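Local structure of type II antifreeze protein (Brachyopsis rostratus, 2ZIB) at residues L55-I60 and M105-A110. The protein binds to ice crystals and inhibits their growth, protecting the blood of the fish from freezing in sea water below zero. Numbering follows the deposited sequence.
Sequences LYIKDI and MQMTAA
M107 reaches from the end of strand 104-107 to I57 on helix 51-60, joining the second helix of this C-type lectin fold to the sheet beside it. The two side chains cross at about a right angle, the thioether end of the methionine lying against one branch of the isoleucine: SD of M107 is 3.5 Å from CG2 of I57, and CE of M107 is 3.7 Å from the same methyl. No hydrogen bond links 55-60 to 105-110, so the join rests on van der Waals contact. The beta-branched isoleucine suits its place because one branch, CG2, anti to the backbone N, faces the methionine, while the CG1 branch runs off beside that N (chi1 -66°). Methionine suits the other side, being long, unbranched and apolar, able to bridge a gap in which the nearest CA atoms, those of K58 and M107, are 8.4 Å apart. CE of M107 also comes within 4.1 Å of the backbone N of K58; lysine suits this partly exposed edge because its long, extended chain carries the amine away from the strand. Further out, I57 also packs on I48 and on I127 of strand 124-131, and M107 touches V65, I67 and W115 of the two flanking strands, with its backbone hydrogen-bonded to V65. The methionine chain is extended at chi2 and bends at chi3 (105°), which turns CE of M107 in against the helix, 4.1 Å from CB of I57.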
ATOM      1  N   LEU A  55       2.399 -10.187   4.874  1.00 13.87           N
ATOM      2  CA  LEU A  55       3.495 -11.073   4.545  1.00 13.08           C
ATOM      3  C   LEU A  55       3.561 -11.375   3.045  1.00 13.84           C
ATOM      4  O   LEU A  55       4.647 -11.488   2.478  1.00 14.05           O
ATOM      5  CB  LEU A  55       3.376 -12.384   5.359  1.00 15.10           C
ATOM      6  CG  LEU A  55       3.567 -12.239   6.883  1.00 13.95           C
ATOM      7  CD1 LEU A  55       3.244 -13.616   7.570  1.00 15.41           C
ATOM      8  CD2 LEU A  55       5.005 -11.720   7.243  1.00 17.32           C
ATOM      9  N   TYR A  56       2.407 -11.503   2.387  1.00 13.04           N
ATOM     10  CA  TYR A  56       2.451 -11.676   0.934  1.00 14.53           C
ATOM     11  C   TYR A  56       3.117 -10.467   0.242  1.00 14.26           C
ATOM     12  O   TYR A  56       3.954 -10.611  -0.649  1.00 14.60           O
ATOM     13  CB  TYR A  56       1.019 -11.828   0.379  1.00 15.09           C
ATOM     14  CG  TYR A  56       1.019 -11.895  -1.133  1.00 14.00           C
ATOM     15  CD1 TYR A  56       1.338 -13.099  -1.778  1.00 16.54           C
ATOM     16  CD2 TYR A  56       0.730 -10.785  -1.926  1.00 13.98           C
ATOM     17  CE1 TYR A  56       1.400 -13.199  -3.186  1.00 17.32           C
ATOM     18  CE2 TYR A  56       0.789 -10.866  -3.317  1.00 14.43           C
ATOM     19  CZ  TYR A  56       1.103 -12.062  -3.941  1.00 16.34           C
ATOM     20  OH  TYR A  56       1.137 -12.126  -5.320  1.00 18.61           O
ATOM     21  N   ILE A  57       2.705  -9.270   0.627  1.00 14.27           N
ATOM     22  CA  ILE A  57       3.251  -8.061   0.008  1.00 14.64           C
ATOM     23  C   ILE A  57       4.722  -7.899   0.365  1.00 15.37           C
ATOM     24  O   ILE A  57       5.539  -7.579  -0.510  1.00 14.99           O
ATOM     25  CB  ILE A  57       2.399  -6.809   0.387  1.00 13.76           C
ATOM     26  CG1 ILE A  57       0.977  -6.897  -0.216  1.00 14.13           C
ATOM     27  CG2 ILE A  57       3.098  -5.535  -0.042  1.00 14.95           C
ATOM     28  CD1 ILE A  57      -0.065  -5.937   0.418  1.00 17.83           C
ATOM     29  N   LYS A  58       5.077  -8.165   1.630  1.00 14.66           N
ATOM     30  CA  LYS A  58       6.477  -8.135   2.050  1.00 16.33           C
ATOM     31  C   LYS A  58       7.310  -8.962   1.105  1.00 16.62           C
ATOM     32  O   LYS A  58       8.386  -8.567   0.706  1.00 16.94           O
ATOM     33  CB  LYS A  58       6.571  -8.691   3.466  1.00 15.80           C
ATOM     34  CG  LYS A  58       7.988  -9.038   3.915  1.00 16.28           C
ATOM     35  CD  LYS A  58       7.985  -9.836   5.212  1.00 18.19           C
ATOM     36  CE  LYS A  58       9.353 -10.401   5.542  1.00 19.57           C
ATOM     37  NZ  LYS A  58       9.207 -11.601   6.418  1.00 21.20           N
ATOM     38  N   ASP A  59       6.798 -10.141   0.732  1.00 16.19           N
ATOM     39  CA  ASP A  59       7.582 -11.037  -0.099  1.00 18.44           C
ATOM     40  C   ASP A  59       7.695 -10.609  -1.539  1.00 19.13           C
ATOM     41  O   ASP A  59       8.601 -11.048  -2.238  1.00 21.31           O
ATOM     42  CB  ASP A  59       7.010 -12.449  -0.016  1.00 19.12           C
ATOM     43  CG  ASP A  59       7.171 -13.066   1.370  1.00 21.65           C
ATOM     44  OD1 ASP A  59       7.939 -12.543   2.238  1.00 23.48           O
ATOM     45  OD2 ASP A  59       6.517 -14.080   1.692  1.00 24.30           O
ATOM     46  N   ILE A  60       6.845  -9.695  -1.989  1.00 19.67           N
ATOM     47  CA  ILE A  60       6.952  -9.215  -3.364  1.00 21.62           C
ATOM     48  C   ILE A  60       7.995  -8.127  -3.517  1.00 21.72           C
ATOM     49  O   ILE A  60       8.725  -8.099  -4.510  1.00 22.65           O
ATOM     50  CB  ILE A  60       5.550  -8.714  -3.863  1.00 23.20           C
ATOM     51  CG1 ILE A  60       4.643  -9.901  -4.185  1.00 26.96           C
ATOM     52  CG2 ILE A  60       5.702  -7.698  -5.060  1.00 22.79           C
ATOM     53  CD1 ILE A  60       5.375 -11.091  -4.742  1.00 30.65           C
ATOM     54  N   MET A 105       1.438   6.790   4.330  1.00  6.26           N
ATOM     55  CA  MET A 105       1.866   5.516   4.896  1.00  6.33           C
ATOM     56  C   MET A 105       2.761   4.737   3.966  1.00  6.03           C
ATOM     57  O   MET A 105       2.466   4.583   2.773  1.00  6.26           O
ATOM     58  CB  MET A 105       0.614   4.708   5.171  1.00  6.32           C
ATOM     59  CG  MET A 105       0.830   3.353   5.851  1.00  7.84           C
ATOM     60  SD  MET A 105      -0.644   2.305   5.761  1.00  8.04           S
ATOM     61  CE  MET A 105      -1.726   3.028   6.995  1.00  9.53           C
ATOM     62  N   GLN A 106       3.832   4.179   4.517  1.00  6.26           N
ATOM     63  CA  GLN A 106       4.680   3.285   3.769  1.00  6.21           C
ATOM     64  C   GLN A 106       4.995   2.042   4.593  1.00  6.01           C
ATOM     65  O   GLN A 106       4.968   2.076   5.818  1.00  7.30           O
ATOM     66  CB  GLN A 106       6.019   3.915   3.386  1.00  6.53           C
ATOM     67  CG  GLN A 106       6.787   4.492   4.535  1.00  7.66           C
ATOM     68  CD  GLN A 106       8.137   5.057   4.150  1.00  7.19           C
ATOM     69  OE1 GLN A 106       9.132   4.661   4.772  1.00  8.00           O
ATOM     70  NE2 GLN A 106       8.195   5.940   3.165  1.00  9.01           N
ATOM     71  N   MET A 107       5.358   0.977   3.880  1.00  6.48           N
ATOM     72  CA  MET A 107       6.095  -0.155   4.491  1.00  6.86           C
ATOM     73  C   MET A 107       7.553   0.292   4.540  1.00  6.81           C
ATOM     74  O   MET A 107       8.131   0.671   3.487  1.00  7.46           O
ATOM     75  CB  MET A 107       5.935  -1.428   3.672  1.00  8.23           C
ATOM     76  CG  MET A 107       4.473  -1.876   3.565  1.00 10.28           C
ATOM     77  SD  MET A 107       4.267  -3.238   2.393  1.00 12.43           S
ATOM     78  CE  MET A 107       4.021  -4.606   3.430  1.00 12.60           C
ATOM     79  N   THR A 108       8.169   0.215   5.734  1.00  7.12           N
ATOM     80  CA  THR A 108       9.538   0.672   5.921  1.00  6.77           C
ATOM     81  C   THR A 108      10.581  -0.346   5.475  1.00  6.62           C
ATOM     82  O   THR A 108      10.255  -1.460   5.029  1.00  7.72           O
ATOM     83  CB  THR A 108       9.803   1.079   7.366  1.00  6.73           C
ATOM     84  OG1 THR A 108       9.714  -0.080   8.221  1.00  6.86           O
ATOM     85  CG2 THR A 108       8.868   2.174   7.883  1.00  8.08           C
ATOM     86  N   ALA A 109      11.851   0.044   5.596  1.00  7.41           N
ATOM     87  CA  ALA A 109      12.982  -0.800   5.243  1.00  7.56           C
ATOM     88  C   ALA A 109      13.231  -1.900   6.285  1.00  8.63           C
ATOM     89  O   ALA A 109      14.049  -2.785   6.037  1.00 11.76           O
ATOM     90  CB  ALA A 109      14.216   0.051   5.116  1.00  9.21           C
ATOM     91  N   ALA A 110      12.511  -1.887   7.402  1.00  8.11           N
ATOM     92  CA  ALA A 110      12.657  -3.017   8.347  1.00  8.25           C
ATOM     93  C   ALA A 110      12.300  -4.304   7.588  1.00  8.30           C
ATOM     94  O   ALA A 110      11.403  -4.304   6.727  1.00  8.45           O
ATOM     95  CB  ALA A 110      11.741  -2.788   9.497  1.00  8.72           C
TER